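Local coordinates for protein oxygen-independent coproporphyrinogen III oxidase (Escherichia coli, PDB 1OLT) that carries out the anaerobic oxidative decarboxylation of two propionate groups of coproporphyrinogen III in heme biosynthesis, as a radical S-adenosylmethionine enzyme with a [4Fe-4S] cluster, at residues R51-Y56 with R103-L108; D294-V299 with Y313-D318. All coordinates share one frame; numbering follows the deposited sequence. Where two conformers were deposited one is given.

Interaction 1. Residues R51-Y56 with R103-L108; sequences RPLSLY and RHVSQL. With SAM (S-adenosylmethionine), chain D.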
loop_
_atom_site.group_PDB
_atom_site.type_symbol
_atom_site.label_atom_id
_atom_site.label_comp_id
_atom_site.label_asym_id
_atom_site.label_seq_id
_atom_site.Cartn_x
_atom_site.Cartn_y
_atom_site.Cartn_z
ATOM N N ARG A 51 0.924 -21.778 6.046
ATOM C CA ARG A 51 0.344 -20.512 5.801
ATOM C C ARG A 51 0.336 -20.200 4.276
ATOM O O ARG A 51 1.270 -20.533 3.542
ATOM C CB ARG A 51 1.134 -19.458 6.539
ATOM C CG ARG A 51 0.414 -18.175 6.755
ATOM C CD ARG A 51 1.082 -17.272 7.817
ATOM N NE ARG A 51 0.630 -17.660 9.142
ATOM C CZ ARG A 51 0.691 -16.872 10.223
ATOM N NH1 ARG A 51 1.220 -15.646 10.174
ATOM N NH2 ARG A 51 0.221 -17.317 11.375
ATOM N N PRO A 52 -0.770 -19.690 3.804
ATOM C CA PRO A 52 -0.815 -19.227 2.432
ATOM C C PRO A 52 0.351 -18.213 2.153
ATOM O O PRO A 52 0.819 -17.504 3.043
ATOM C CB PRO A 52 -2.163 -18.522 2.349
ATOM C CG PRO A 52 -3.011 -19.018 3.488
ATOM C CD PRO A 52 -2.067 -19.535 4.529
ATOM N N LEU A 53 0.792 -18.164 0.907
ATOM C CA LEU A 53 1.866 -17.302 0.491
ATOM C C LEU A 53 1.314 -16.237 -0.432
ATOM O O LEU A 53 0.589 -16.514 -1.363
ATOM C CB LEU A 53 2.969 -18.142 -0.213
ATOM C CG LEU A 53 4.305 -17.475 -0.540
ATOM C CD1 LEU A 53 4.989 -16.887 0.629
ATOM C CD2 LEU A 53 5.297 -18.470 -1.271
ATOM N N SER A 54 1.710 -15.015 -0.162
ATOM C CA SER A 54 1.528 -13.852 -1.005
ATOM C C SER A 54 2.896 -13.408 -1.561
ATOM O O SER A 54 3.886 -13.479 -0.864
ATOM C CB SER A 54 0.907 -12.728 -0.139
ATOM O OG SER A 54 0.770 -11.543 -0.951
ATOM N N LEU A 55 2.938 -12.978 -2.804
ATOM C CA LEU A 55 4.151 -12.574 -3.455
ATOM C C LEU A 55 4.054 -11.115 -3.836
ATOM O O LEU A 55 3.063 -10.690 -4.335
ATOM C CB LEU A 55 4.392 -13.428 -4.713
ATOM C CG LEU A 55 4.502 -14.910 -4.504
ATOM C CD1 LEU A 55 4.743 -15.557 -5.842
ATOM C CD2 LEU A 55 5.553 -15.245 -3.568
ATOM N N TYR A 56 5.118 -10.367 -3.595
ATOM C CA TYR A 56 5.262 -8.983 -4.061
ATOM C C TYR A 56 6.537 -8.903 -4.925
ATOM O O TYR A 56 7.566 -9.395 -4.508
ATOM C CB TYR A 56 5.382 -7.991 -2.884
ATOM C CG TYR A 56 5.640 -6.621 -3.390
ATOM C CD1 TYR A 56 4.616 -5.856 -3.911
ATOM C CD2 TYR A 56 6.937 -6.093 -3.422
ATOM C CE1 TYR A 56 4.905 -4.568 -4.490
ATOM C CE2 TYR A 56 7.204 -4.806 -3.948
ATOM C CZ TYR A 56 6.193 -4.073 -4.477
ATOM O OH TYR A 56 6.437 -2.856 -5.060
ATOM N N ARG A 103 4.229 -24.441 -0.462
ATOM C CA ARG A 103 3.250 -23.394 -0.254
ATOM C C ARG A 103 2.327 -23.290 -1.436
ATOM O O ARG A 103 2.633 -23.783 -2.533
ATOM C CB ARG A 103 3.942 -22.052 -0.027
ATOM C CG ARG A 103 4.944 -22.058 1.121
ATOM C CD ARG A 103 4.363 -22.091 2.507
ATOM N NE ARG A 103 5.378 -21.584 3.434
ATOM C CZ ARG A 103 5.279 -20.481 4.160
ATOM N NH1 ARG A 103 4.164 -19.752 4.152
ATOM N NH2 ARG A 103 6.302 -20.130 4.933
ATOM N N HIS A 104 1.211 -22.594 -1.193
ATOM C CA HIS A 104 0.216 -22.279 -2.185
ATOM C C HIS A 104 0.054 -20.776 -2.184
ATOM O O HIS A 104 -0.137 -20.195 -1.122
ATOM C CB HIS A 104 -1.077 -22.976 -1.802
ATOM C CG HIS A 104 -0.947 -24.467 -1.826
ATOM N ND1 HIS A 104 -1.344 -25.230 -2.901
ATOM C CD2 HIS A 104 -0.373 -25.328 -0.943
ATOM C CE1 HIS A 104 -1.087 -26.505 -2.654
ATOM N NE2 HIS A 104 -0.478 -26.591 -1.482
ATOM N N VAL A 105 0.156 -20.175 -3.371
ATOM C CA VAL A 105 0.177 -18.738 -3.530
ATOM C C VAL A 105 -1.265 -18.277 -3.762
ATOM O O VAL A 105 -1.923 -18.741 -4.669
ATOM C CB VAL A 105 1.094 -18.318 -4.651
ATOM C CG1 VAL A 105 0.939 -16.891 -4.891
ATOM C CG2 VAL A 105 2.564 -18.663 -4.243
ATOM N N SER A 106 -1.756 -17.406 -2.885
ATOM C CA SER A 106 -3.092 -16.863 -2.968
ATOM C C SER A 106 -3.109 -15.446 -3.531
ATOM O O SER A 106 -4.173 -14.909 -3.891
ATOM C CB SER A 106 -3.737 -16.871 -1.559
ATOM O OG SER A 106 -2.974 -16.050 -0.670
ATOM N N GLN A 107 -1.930 -14.859 -3.656
ATOM C CA GLN A 107 -1.811 -13.428 -3.984
ATOM C C GLN A 107 -0.475 -13.065 -4.659
ATOM O O GLN A 107 0.568 -13.490 -4.168
ATOM C CB GLN A 107 -1.903 -12.688 -2.685
ATOM C CG GLN A 107 -2.247 -11.259 -2.775
ATOM C CD GLN A 107 -2.594 -10.655 -1.347
ATOM O OE1 GLN A 107 -3.773 -10.489 -1.000
ATOM N NE2 GLN A 107 -1.546 -10.346 -0.551
ATOM N N LEU A 108 -0.517 -12.271 -5.738
ATOM C CA LEU A 108 0.681 -11.713 -6.352
ATOM C C LEU A 108 0.355 -10.285 -6.733
ATOM O O LEU A 108 -0.683 -10.031 -7.344
ATOM C CB LEU A 108 1.049 -12.489 -7.625
ATOM C CG LEU A 108 2.064 -11.861 -8.582
ATOM C CD1 LEU A 108 3.384 -11.751 -7.915
ATOM C CD2 LEU A 108 2.130 -12.673 -9.839
HETATM N N SAM D . 4.041 4.468 -0.497
HETATM C CA SAM D . 3.162 5.489 -1.097
HETATM C C SAM D . 3.094 6.765 -0.231
HETATM O O SAM D . 3.409 7.897 -0.646
HETATM O OXT SAM D . 2.731 6.758 0.965
HETATM C CB SAM D . 1.752 4.898 -1.357
HETATM C CG SAM D . 1.673 3.782 -2.447
HETATM S SD SAM D . 1.408 2.097 -1.799
HETATM C CE SAM D . -0.397 1.893 -2.007
HETATM C "C5'" SAM D . 1.993 0.848 -3.006
HETATM C "C4'" SAM D . 3.492 0.947 -3.239
HETATM O "O4'" SAM D . 4.114 0.570 -2.021
HETATM C "C3'" SAM D . 4.041 -0.025 -4.289
HETATM O "O3'" SAM D . 3.783 0.427 -5.606
HETATM C "C2'" SAM D . 5.477 -0.086 -3.846
HETATM O "O2'" SAM D . 6.141 1.095 -4.207
HETATM C "C1'" SAM D . 5.338 -0.131 -2.314
HETATM N N9 SAM D . 5.223 -1.485 -1.802
HETATM C C8 SAM D . 4.108 -2.241 -1.712
HETATM N N7 SAM D . 4.457 -3.480 -1.186
HETATM C C5 SAM D . 5.744 -3.486 -0.958
HETATM C C6 SAM D . 6.591 -4.439 -0.465
HETATM N N6 SAM D . 6.190 -5.629 -0.049
HETATM N N1 SAM D . 7.897 -4.114 -0.383
HETATM C C2 SAM D . 8.354 -2.912 -0.770
HETATM N N3 SAM D . 7.542 -1.976 -1.279
HETATM C C4 SAM D . 6.250 -2.261 -1.361
HETATM O O HOH W 1 0.547 -22.387 1.813
#
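Leu-53 and Val-105 pair side by side in parallel strands whose short axes, 53-56 and 105-108, diverge by 22°. The tight part of the contact is the sheet face that carries these two residues with Leu-55 and Leu-108. Leu-53 CD2 meets Val-105 CG2 at 4.0 Å, Leu-55 lies across Val-105 at about a right angle, and Leu-108 CD1 reaches Leu-55 CB at 3.8 Å. Phe-100 and Leu-322 add to this apolar layer. The backbone evidence shows a beta bulge: Ser-106 N donates to Leu-53 O (2.9 Å), after which Ser-54 is opposite Gln-107 and Leu-55 N bonds to Gln-107 O (2.8 Å). On the other face, Ser-54 OG is anti to its backbone N (chi1 178°) and accepts from Gln-107 NE2, in one of two modelled conformers, at 2.6 Å, a short distance of doubtful exact value.

The start of the pair is looser and partly open to solvent. Pro-52 and His-104 are exposed, and a water bridges Arg-51 O and His-104 N. Arg-103, also modelled twice, donates from NH1 to Arg-51 O at 3.1 Å, standing 43° above the carbonyl plane, while the same NH1 forms a salt bridge with Asp-320.

At the other end Tyr-56 turns away from 103-108, and one ring face receives the adenine of S-adenosylmethionine, whose C5 sits 3.5 Å above the ring centre. An alanine here would probably leave that side of the adenine without its aromatic partner and His-58 ND1 without the hydroxyl it bonds. Two adjacent parallel strands with helix 80-96 between them in sequence form a beta-alpha-beta unit of the radical SAM core, a TIM-barrel relative, with the adenine against Tyr-56 within strand 53-62 and Gly-112, ending strand 105-112, also bonding the cofactor.

Interaction 2. Residues D294-V299 with Y313-D318; sequences DDELAV and YTTQGD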
loop_
_atom_site.group_PDB
_atom_site.type_symbol
_atom_site.label_atom_id
_atom_site.label_comp_id
_atom_site.label_asym_id
_atom_site.label_seq_id
_atom_site.Cartn_x
_atom_site.Cartn_y
_atom_site.Cartn_z
ATOM N N ASP A 294 -20.403 -2.695 -1.397
ATOM C CA ASP A 294 -20.404 -4.123 -1.602
ATOM C C ASP A 294 -19.038 -4.700 -1.973
ATOM O O ASP A 294 -18.911 -5.916 -2.210
ATOM C CB ASP A 294 -21.433 -4.516 -2.678
ATOM C CG ASP A 294 -21.248 -3.757 -4.013
ATOM O OD1 ASP A 294 -20.437 -2.786 -4.069
ATOM O OD2 ASP A 294 -21.932 -4.073 -5.043
ATOM N N ASP A 295 -18.017 -3.857 -1.949
ATOM C CA ASP A 295 -16.650 -4.269 -2.264
ATOM C C ASP A 295 -16.277 -5.252 -1.180
ATOM O O ASP A 295 -16.699 -5.093 -0.016
ATOM C CB ASP A 295 -15.713 -3.060 -2.214
ATOM C CG ASP A 295 -14.318 -3.377 -2.740
ATOM O OD1 ASP A 295 -13.579 -4.113 -2.059
ATOM O OD2 ASP A 295 -13.872 -2.946 -3.796
ATOM N N GLU A 296 -15.526 -6.275 -1.552
ATOM C CA GLU A 296 -15.019 -7.283 -0.611
ATOM C C GLU A 296 -14.372 -6.608 0.632
ATOM O O GLU A 296 -14.510 -7.084 1.739
ATOM C CB GLU A 296 -14.020 -8.215 -1.326
ATOM C CG GLU A 296 -12.783 -7.450 -1.821
ATOM C CD GLU A 296 -11.646 -8.322 -2.324
ATOM O OE1 GLU A 296 -11.950 -9.509 -2.685
ATOM O OE2 GLU A 296 -10.430 -7.795 -2.339
ATOM N N LEU A 297 -13.696 -5.474 0.425
ATOM C CA LEU A 297 -13.041 -4.741 1.519
ATOM C C LEU A 297 -14.034 -4.101 2.459
ATOM O O LEU A 297 -13.877 -4.157 3.683
ATOM C CB LEU A 297 -12.107 -3.668 0.960
ATOM C CG LEU A 297 -10.987 -4.123 0.043
ATOM C CD1 LEU A 297 -10.215 -2.897 -0.484
ATOM C CD2 LEU A 297 -10.055 -5.056 0.762
ATOM N N ALA A 298 -15.051 -3.469 1.913
ATOM C CA ALA A 298 -16.121 -2.910 2.754
ATOM C C ALA A 298 -16.931 -3.985 3.503
ATOM O O ALA A 298 -17.372 -3.780 4.657
ATOM C CB ALA A 298 -17.060 -2.015 1.902
ATOM N N VAL A 299 -17.132 -5.132 2.861
ATOM C CA VAL A 299 -17.887 -6.226 3.483
ATOM C C VAL A 299 -17.077 -6.747 4.647
ATOM O O VAL A 299 -17.602 -6.904 5.750
ATOM C CB VAL A 299 -18.151 -7.374 2.481
ATOM C CG1 VAL A 299 -18.715 -8.613 3.170
ATOM C CG2 VAL A 299 -19.104 -6.898 1.372
ATOM N N TYR A 313 -5.017 -2.296 2.199
ATOM C CA TYR A 313 -6.065 -3.144 2.732
ATOM C C TYR A 313 -6.265 -4.418 1.896
ATOM O O TYR A 313 -6.074 -4.400 0.683
ATOM C CB TYR A 313 -7.353 -2.365 2.780
ATOM C CG TYR A 313 -7.423 -1.340 3.876
ATOM C CD1 TYR A 313 -7.292 -1.696 5.210
ATOM C CD2 TYR A 313 -7.659 -0.036 3.576
ATOM C CE1 TYR A 313 -7.392 -0.732 6.231
ATOM C CE2 TYR A 313 -7.802 0.927 4.584
ATOM C CZ TYR A 313 -7.659 0.574 5.912
ATOM O OH TYR A 313 -7.782 1.563 6.878
ATOM N N THR A 314 -6.689 -5.485 2.559
ATOM C CA THR A 314 -6.867 -6.765 1.898
ATOM C C THR A 314 -7.730 -7.663 2.721
ATOM O O THR A 314 -7.720 -7.555 3.948
ATOM C CB THR A 314 -5.472 -7.483 1.637
ATOM O OG1 THR A 314 -5.674 -8.720 0.938
ATOM C CG2 THR A 314 -4.837 -7.932 2.950
ATOM N N THR A 315 -8.465 -8.569 2.061
ATOM C CA THR A 315 -9.232 -9.638 2.735
ATOM C C THR A 315 -8.388 -10.813 3.260
ATOM O O THR A 315 -8.817 -11.531 4.102
ATOM C CB THR A 315 -10.295 -10.239 1.766
ATOM O OG1 THR A 315 -9.724 -10.404 0.447
ATOM C CG2 THR A 315 -11.447 -9.246 1.565
ATOM N N GLN A 316 -7.201 -10.990 2.719
ATOM C CA GLN A 316 -6.337 -12.134 3.030
ATOM C C GLN A 316 -5.367 -11.833 4.179
ATOM O O GLN A 316 -4.271 -11.225 3.974
ATOM C CB GLN A 316 -5.544 -12.498 1.775
ATOM C CG GLN A 316 -6.466 -12.811 0.562
ATOM C CD GLN A 316 -5.705 -13.414 -0.644
ATOM O OE1 GLN A 316 -4.653 -14.105 -0.467
ATOM N NE2 GLN A 316 -6.228 -13.177 -1.854
ATOM N N GLY A 317 -5.761 -12.248 5.376
ATOM C CA GLY A 317 -4.901 -12.158 6.544
ATOM C C GLY A 317 -4.229 -13.483 6.840
ATOM O O GLY A 317 -4.617 -14.534 6.320
ATOM N N ASP A 318 -3.249 -13.438 7.733
ATOM C CA ASP A 318 -2.435 -14.615 8.099
ATOM C C ASP A 318 -1.845 -15.269 6.834
ATOM O O ASP A 318 -1.966 -16.472 6.647
ATOM C CB ASP A 318 -3.208 -15.671 8.961
ATOM C CG ASP A 318 -3.390 -15.246 10.474
ATOM O OD1 ASP A 318 -2.730 -14.291 10.973
ATOM O OD2 ASP A 318 -4.206 -15.828 11.224
HETATM O O HOH W 2 -8.436 -8.785 -0.892
#
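Leu-297 points its CD2 methyl at the backbone of 313-314, while Glu-296, one residue earlier on the same helix, lies across Thr-315 at about a right angle. These two approaches differ in kind. The leucine contact is apolar: CD2 comes 3.8 Å from Thr-314 CA and 4.3 Å from Tyr-313 CB, touching the chain where the strand passes rather than the tyrosine ring. Chi1 of -59° sets CG beside the backbone N, anti to the carbonyl carbon, and it is CD2, one of the two methyls on CG, that makes the contact.

The glutamate contact is mixed. Thr-315 CG2 is 3.8 Å from Glu-296 O and 4.0 Å from Glu-296 CD, so the methyl sits against the carbonyl and the carboxylate carbon. Glu-296 OE2 and Thr-315 OG1 stand 3.9 Å apart, and a water lies between them. It donates to Glu-296 OE2 at 2.7 Å; its 2.5 Å to Thr-315 OG1 is short, and the exact length doubtful. The carboxylate also has charged mates, since OE2 forms salt bridges with Arg-166 and Arg-236, which probably favour its ionised form.

Each segment is shaped from within as well. Asp-295 is the N-cap: its OD1 accepts from Leu-297 N at 2.8 Å, using the anti lone pair, and it also pairs with Arg-236. Thr-314 OG1 accepts from Gln-316 N, an ST turn at the end of the strand.

The first turn of helix 296-303 thus rests on the short strand 313-314, which pairs antiparallel with 307-308. Leu-297 and Tyr-313 both also touch His-289 of strand 289-291, and Glu-296 reaches Glu-141 of strand 140-146.

How the interactions relate
From the N terminus, residues 51-56 open interaction 1, and the chain returns to them at 103-108 after a 46-residue excursion that includes helix 80-96. Much later interaction 2 closes a shorter loop, in which the rest of helix 296-303 and strand 307-308 lie between the two segments. The loops follow in series, so neither nests in nor crosses the other. They nevertheless meet in space, their centres about 16 Å apart: Ser-106 OG hydrogen-bonds to Gln-316 OE1. Soon after 313-318, strand 320-324 pairs parallel with strand 53-62, which brings the later chain segment back to the first strand of the radical SAM core.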